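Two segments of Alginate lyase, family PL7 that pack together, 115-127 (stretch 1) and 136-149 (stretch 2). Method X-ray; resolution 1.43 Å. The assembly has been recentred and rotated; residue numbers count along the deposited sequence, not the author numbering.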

# COMPACT_ATOMS: atom_id res chain seq x y z
N ASP A 115 17.51 -10.66 6.89
CA ASP A 115 18.37 -9.96 6.03
C ASP A 115 17.55 -9.18 5.03
O ASP A 115 16.87 -9.77 4.10
CB ASP A 115 19.16 -10.93 5.24
CG ASP A 115 20.22 -10.28 4.35
OD1 ASP A 115 20.81 -9.22 4.75
OD2 ASP A 115 20.45 -10.88 3.24
N GLY A 116 17.51 -7.91 5.21
CA GLY A 116 16.76 -7.05 4.31
C GLY A 116 15.47 -6.56 4.96
O GLY A 116 15.02 -7.08 6.02
N GLY A 117 14.94 -5.49 4.35
CA GLY A 117 13.67 -4.91 4.77
C GLY A 117 13.00 -4.37 3.56
O GLY A 117 13.64 -3.86 2.64
N VAL A 118 11.66 -4.49 3.51
CA VAL A 118 10.91 -4.05 2.34
C VAL A 118 9.47 -3.73 2.74
O VAL A 118 8.84 -4.50 3.51
CB VAL A 118 11.01 -5.11 1.17
CG1 VAL A 118 10.69 -6.55 1.62
CG2 VAL A 118 10.21 -4.74 -0.06
N LEU A 119 8.85 -2.75 2.08
CA LEU A 119 7.44 -2.60 2.23
C LEU A 119 6.86 -1.97 0.96
O LEU A 119 7.60 -1.44 0.12
CB LEU A 119 7.14 -1.74 3.44
CG LEU A 119 7.64 -0.23 3.42
CD1 LEU A 119 6.77 0.71 2.60
CD2 LEU A 119 7.66 0.30 4.87
N CYS A 120 5.51 -2.06 0.85
CA CYS A 120 4.76 -1.56 -0.30
C CYS A 120 3.93 -0.37 0.12
O CYS A 120 3.19 -0.44 1.08
CB CYS A 120 3.85 -2.72 -0.76
SG CYS A 120 2.64 -2.18 -2.01
N PHE A 121 4.10 0.71 -0.60
CA PHE A 121 3.43 1.99 -0.24
C PHE A 121 2.37 2.39 -1.32
O PHE A 121 1.84 3.51 -1.25
CB PHE A 121 4.45 3.09 0.06
CG PHE A 121 5.42 3.39 -1.08
CD1 PHE A 121 5.11 4.27 -2.10
CD2 PHE A 121 6.73 2.87 -1.07
CE1 PHE A 121 6.01 4.58 -3.10
CE2 PHE A 121 7.61 3.12 -2.08
CZ PHE A 121 7.26 4.00 -3.13
N GLY A 122 2.12 1.55 -2.36
CA GLY A 122 0.95 1.80 -3.20
C GLY A 122 0.78 0.56 -4.07
O GLY A 122 1.76 -0.14 -4.36
N GLN A 123 -0.46 0.31 -4.45
CA GLN A 123 -0.81 -0.89 -5.21
C GLN A 123 -1.96 -0.66 -6.16
O GLN A 123 -2.81 0.20 -5.89
CB GLN A 123 -1.28 -2.06 -4.34
CG GLN A 123 -0.46 -2.52 -3.16
CD GLN A 123 -1.39 -3.41 -2.30
OE1 GLN A 123 -1.58 -3.12 -1.11
NE2 GLN A 123 -2.00 -4.38 -2.89
N ILE A 124 -2.01 -1.53 -7.22
CA ILE A 124 -3.25 -1.87 -7.83
C ILE A 124 -3.53 -3.35 -7.53
O ILE A 124 -2.67 -4.21 -7.74
CB ILE A 124 -3.21 -1.70 -9.40
CG1 ILE A 124 -2.90 -0.23 -9.73
CG2 ILE A 124 -4.54 -2.14 -10.06
CD1 ILE A 124 -2.41 -0.01 -11.15
N HIS A 125 -4.75 -3.61 -7.04
CA HIS A 125 -5.17 -4.98 -6.79
C HIS A 125 -6.23 -5.38 -7.78
O HIS A 125 -7.19 -4.61 -8.01
CB HIS A 125 -5.60 -5.14 -5.31
CG HIS A 125 -5.76 -6.58 -4.92
ND1 HIS A 125 -4.70 -7.39 -4.56
CD2 HIS A 125 -6.85 -7.39 -4.93
CE1 HIS A 125 -5.15 -8.62 -4.29
NE2 HIS A 125 -6.47 -8.63 -4.53
N GLY A 126 -6.15 -6.63 -8.28
CA GLY A 126 -7.15 -7.11 -9.22
C GLY A 126 -7.93 -8.29 -8.67
O GLY A 126 -7.89 -8.57 -7.48
N PRO A 127 -8.70 -8.95 -9.53
CA PRO A 127 -9.52 -10.07 -9.11
C PRO A 127 -8.66 -11.29 -8.73
O PRO A 127 -7.58 -11.55 -9.35
CB PRO A 127 -10.38 -10.39 -10.38
CG PRO A 127 -9.44 -9.96 -11.52
CD PRO A 127 -8.79 -8.68 -10.98
N VAL A 136 -4.99 -13.01 -10.99
CA VAL A 136 -4.36 -11.69 -11.09
C VAL A 136 -3.81 -11.27 -9.70
O VAL A 136 -2.60 -11.00 -9.56
CB VAL A 136 -5.33 -10.69 -11.66
CG1 VAL A 136 -4.66 -9.33 -11.70
CG2 VAL A 136 -5.76 -11.11 -13.07
N ASP A 137 -4.67 -11.28 -8.67
CA ASP A 137 -4.30 -10.84 -7.32
C ASP A 137 -3.66 -9.43 -7.40
O ASP A 137 -4.25 -8.59 -8.13
CB ASP A 137 -3.43 -11.88 -6.60
CG ASP A 137 -4.19 -13.15 -6.24
OD1 ASP A 137 -5.41 -13.14 -5.86
OD2 ASP A 137 -3.54 -14.19 -6.34
N ASP A 138 -2.54 -9.11 -6.72
CA ASP A 138 -1.93 -7.78 -6.92
C ASP A 138 -1.45 -7.64 -8.35
O ASP A 138 -0.62 -8.40 -8.82
CB ASP A 138 -0.70 -7.59 -6.03
CG ASP A 138 -1.02 -7.57 -4.53
OD1 ASP A 138 -2.17 -7.35 -4.12
OD2 ASP A 138 -0.08 -7.87 -3.72
N VAL A 139 -1.94 -6.58 -9.00
CA VAL A 139 -1.48 -6.20 -10.37
C VAL A 139 -0.09 -5.59 -10.28
O VAL A 139 0.81 -5.91 -11.04
CB VAL A 139 -2.48 -5.24 -11.02
CG1 VAL A 139 -1.94 -4.66 -12.29
CG2 VAL A 139 -3.84 -5.91 -11.23
N VAL A 140 0.07 -4.65 -9.32
CA VAL A 140 1.43 -4.01 -9.10
C VAL A 140 1.51 -3.65 -7.63
O VAL A 140 0.50 -3.24 -7.03
CB VAL A 140 1.67 -2.79 -10.06
CG1 VAL A 140 0.76 -1.58 -9.69
CG2 VAL A 140 3.15 -2.37 -10.05
N ARG A 141 2.71 -3.83 -7.10
CA ARG A 141 3.11 -3.31 -5.80
C ARG A 141 4.30 -2.39 -5.98
O ARG A 141 5.33 -2.81 -6.53
CB ARG A 141 3.50 -4.46 -4.90
CG ARG A 141 2.30 -5.26 -4.40
CD ARG A 141 2.67 -6.14 -3.19
NE ARG A 141 3.83 -7.01 -3.41
CZ ARG A 141 3.76 -8.19 -4.02
NH1 ARG A 141 2.63 -8.63 -4.54
NH2 ARG A 141 4.88 -8.92 -4.18
N VAL A 142 4.19 -1.14 -5.48
CA VAL A 142 5.26 -0.15 -5.54
C VAL A 142 5.94 -0.18 -4.17
O VAL A 142 5.26 0.04 -3.17
CB VAL A 142 4.61 1.20 -5.82
CG1 VAL A 142 5.70 2.27 -5.84
CG2 VAL A 142 3.82 1.22 -7.13
N GLN A 143 7.24 -0.50 -4.17
CA GLN A 143 7.90 -0.84 -2.91
C GLN A 143 9.25 -0.15 -2.84
O GLN A 143 9.83 0.19 -3.83
CB GLN A 143 8.17 -2.35 -2.80
CG GLN A 143 6.85 -3.14 -2.98
CD GLN A 143 7.01 -4.52 -3.36
OE1 GLN A 143 6.34 -5.42 -2.82
NE2 GLN A 143 7.83 -4.72 -4.40
N PHE A 144 9.72 0.07 -1.61
CA PHE A 144 11.14 0.29 -1.36
C PHE A 144 11.74 -0.93 -0.63
O PHE A 144 11.11 -1.43 0.30
CB PHE A 144 11.39 1.56 -0.53
CG PHE A 144 11.21 2.85 -1.25
CD1 PHE A 144 11.31 3.01 -2.65
CD2 PHE A 144 11.06 3.99 -0.47
CE1 PHE A 144 11.12 4.27 -3.21
CE2 PHE A 144 10.91 5.25 -1.01
CZ PHE A 144 10.96 5.38 -2.41
N ILE A 145 12.93 -1.31 -1.08
CA ILE A 145 13.65 -2.41 -0.53
C ILE A 145 15.04 -1.93 -0.11
O ILE A 145 15.72 -1.18 -0.85
CB ILE A 145 13.72 -3.59 -1.52
CG1 ILE A 145 14.45 -4.80 -0.85
CG2 ILE A 145 14.41 -3.20 -2.86
CD1 ILE A 145 14.15 -6.07 -1.56
N GLY A 146 15.48 -2.39 1.05
CA GLY A 146 16.77 -2.00 1.63
C GLY A 146 17.21 -2.89 2.74
O GLY A 146 16.97 -4.10 2.69
N GLU A 147 17.91 -2.35 3.72
CA GLU A 147 18.43 -3.19 4.78
C GLU A 147 17.40 -3.40 5.88
O GLU A 147 16.43 -2.61 6.02
CB GLU A 147 19.61 -2.46 5.45
CG GLU A 147 20.77 -2.19 4.55
CD GLU A 147 21.49 -0.99 5.10
OE1 GLU A 147 22.20 -1.19 6.14
OE2 GLU A 147 21.32 0.14 4.57
N GLU A 148 17.60 -4.47 6.66
CA GLU A 148 16.67 -4.74 7.77
C GLU A 148 16.70 -3.53 8.72
O GLU A 148 17.75 -2.98 9.04
CB GLU A 148 17.05 -5.98 8.53
CG GLU A 148 18.52 -6.00 9.02
CD GLU A 148 19.54 -6.48 7.97
OE1 GLU A 148 19.23 -6.47 6.74
OE2 GLU A 148 20.68 -6.84 8.40
N ASN A 149 15.51 -3.13 9.15
CA ASN A 149 15.41 -1.95 10.09
C ASN A 149 16.09 -0.71 9.57
O ASN A 149 16.43 0.15 10.43
CB ASN A 149 15.89 -2.35 11.50
CG ASN A 149 15.11 -3.56 11.94
OD1 ASN A 149 15.72 -4.51 12.44
ND2 ASN A 149 13.77 -3.47 11.83
O HOH W 1 -7.70 -11.06 -4.45

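Two short strands, joined at a corner and both antiparallel to a third, show how a β-ladder sorts its side chains by face while the backbone supplies the common glue. In this alginate lyase the apolar centre lies on the face carrying Leu119, Ile124, Val140, Val142 and Phe144. Phe121, where the first stretch turns a corner, starts sideways, but with chi1 in p its ring swings back over the partner: CZ meets Val142 CG1 at 3.6 Å, and the ring's edge points at the face of Phe144, with centroids 4.8 Å apart and planes at 62°. A flat, wide side chain can thus reach two neighbours from a single corner. Further along, Ile124 uses both ends of its branched side chain, CG2 lying 3.8 Å from Val139 CB and CD1 3.8 Å from Val140 CG1. These residues are buried, and their hydrocarbon side chains bring no polar group that would need a partner there.

Beneath the side chains, the backbone pairs in antiparallel fashion, with local irregularities. Leu119 N donates to Phe144 O (3.2 Å), and the return bond from Phe144 N to Leu119 O (3.1 Å) is weak. At the corner, Phe121 N still donates to Val142 O at 2.9 Å. Ile124 O then accepts from both Val140 N (3.2 Å) and Val139 N (2.8 Å), the double acceptance accompanying a β-bulge that shifts the register by one before His125 pairs with Asp138.

On the other face, Val118 CG2 still packs 4.0 Å from Ile145 CB, and Cys120 SG sits 3.8 Å from Arg141 CB, but polar groups soon take over. His125 ND1 donates to Asp138 OD1 at 2.6 Å, near the plane of the imidazole, while Asp137 C lies over one ring face. Asp138 also serves its own stretch: its OD2 forms a salt bridge with Arg141 NH1 (2.9 Å), and Arg141 NE donates to Gln143 OE1 (3.0 Å). One carboxylate thereby links the histidine across the contact to the arginine beside it.

At the ends, glycine makes close approach possible. A CB on Gly126 would clash with Val136 CG1 and Pro127 CD; without one, Gly126 N bonds Asp137 O at 2.7 Å, and Pro127 O receives Asp137 N at 3.0 Å. At the opposite end, Gly117 exchanges bonds with Gly146, N to O at 3.0 Å and O to N at 2.8 Å; a CB on Gly117 would strike Glu147 O. Finally, Glu148 curls back so that OE1 accepts from Gly116 N at 2.7 Å, despite Asp115 OD1 lying 3.7 Å from that same Glu148 OE1.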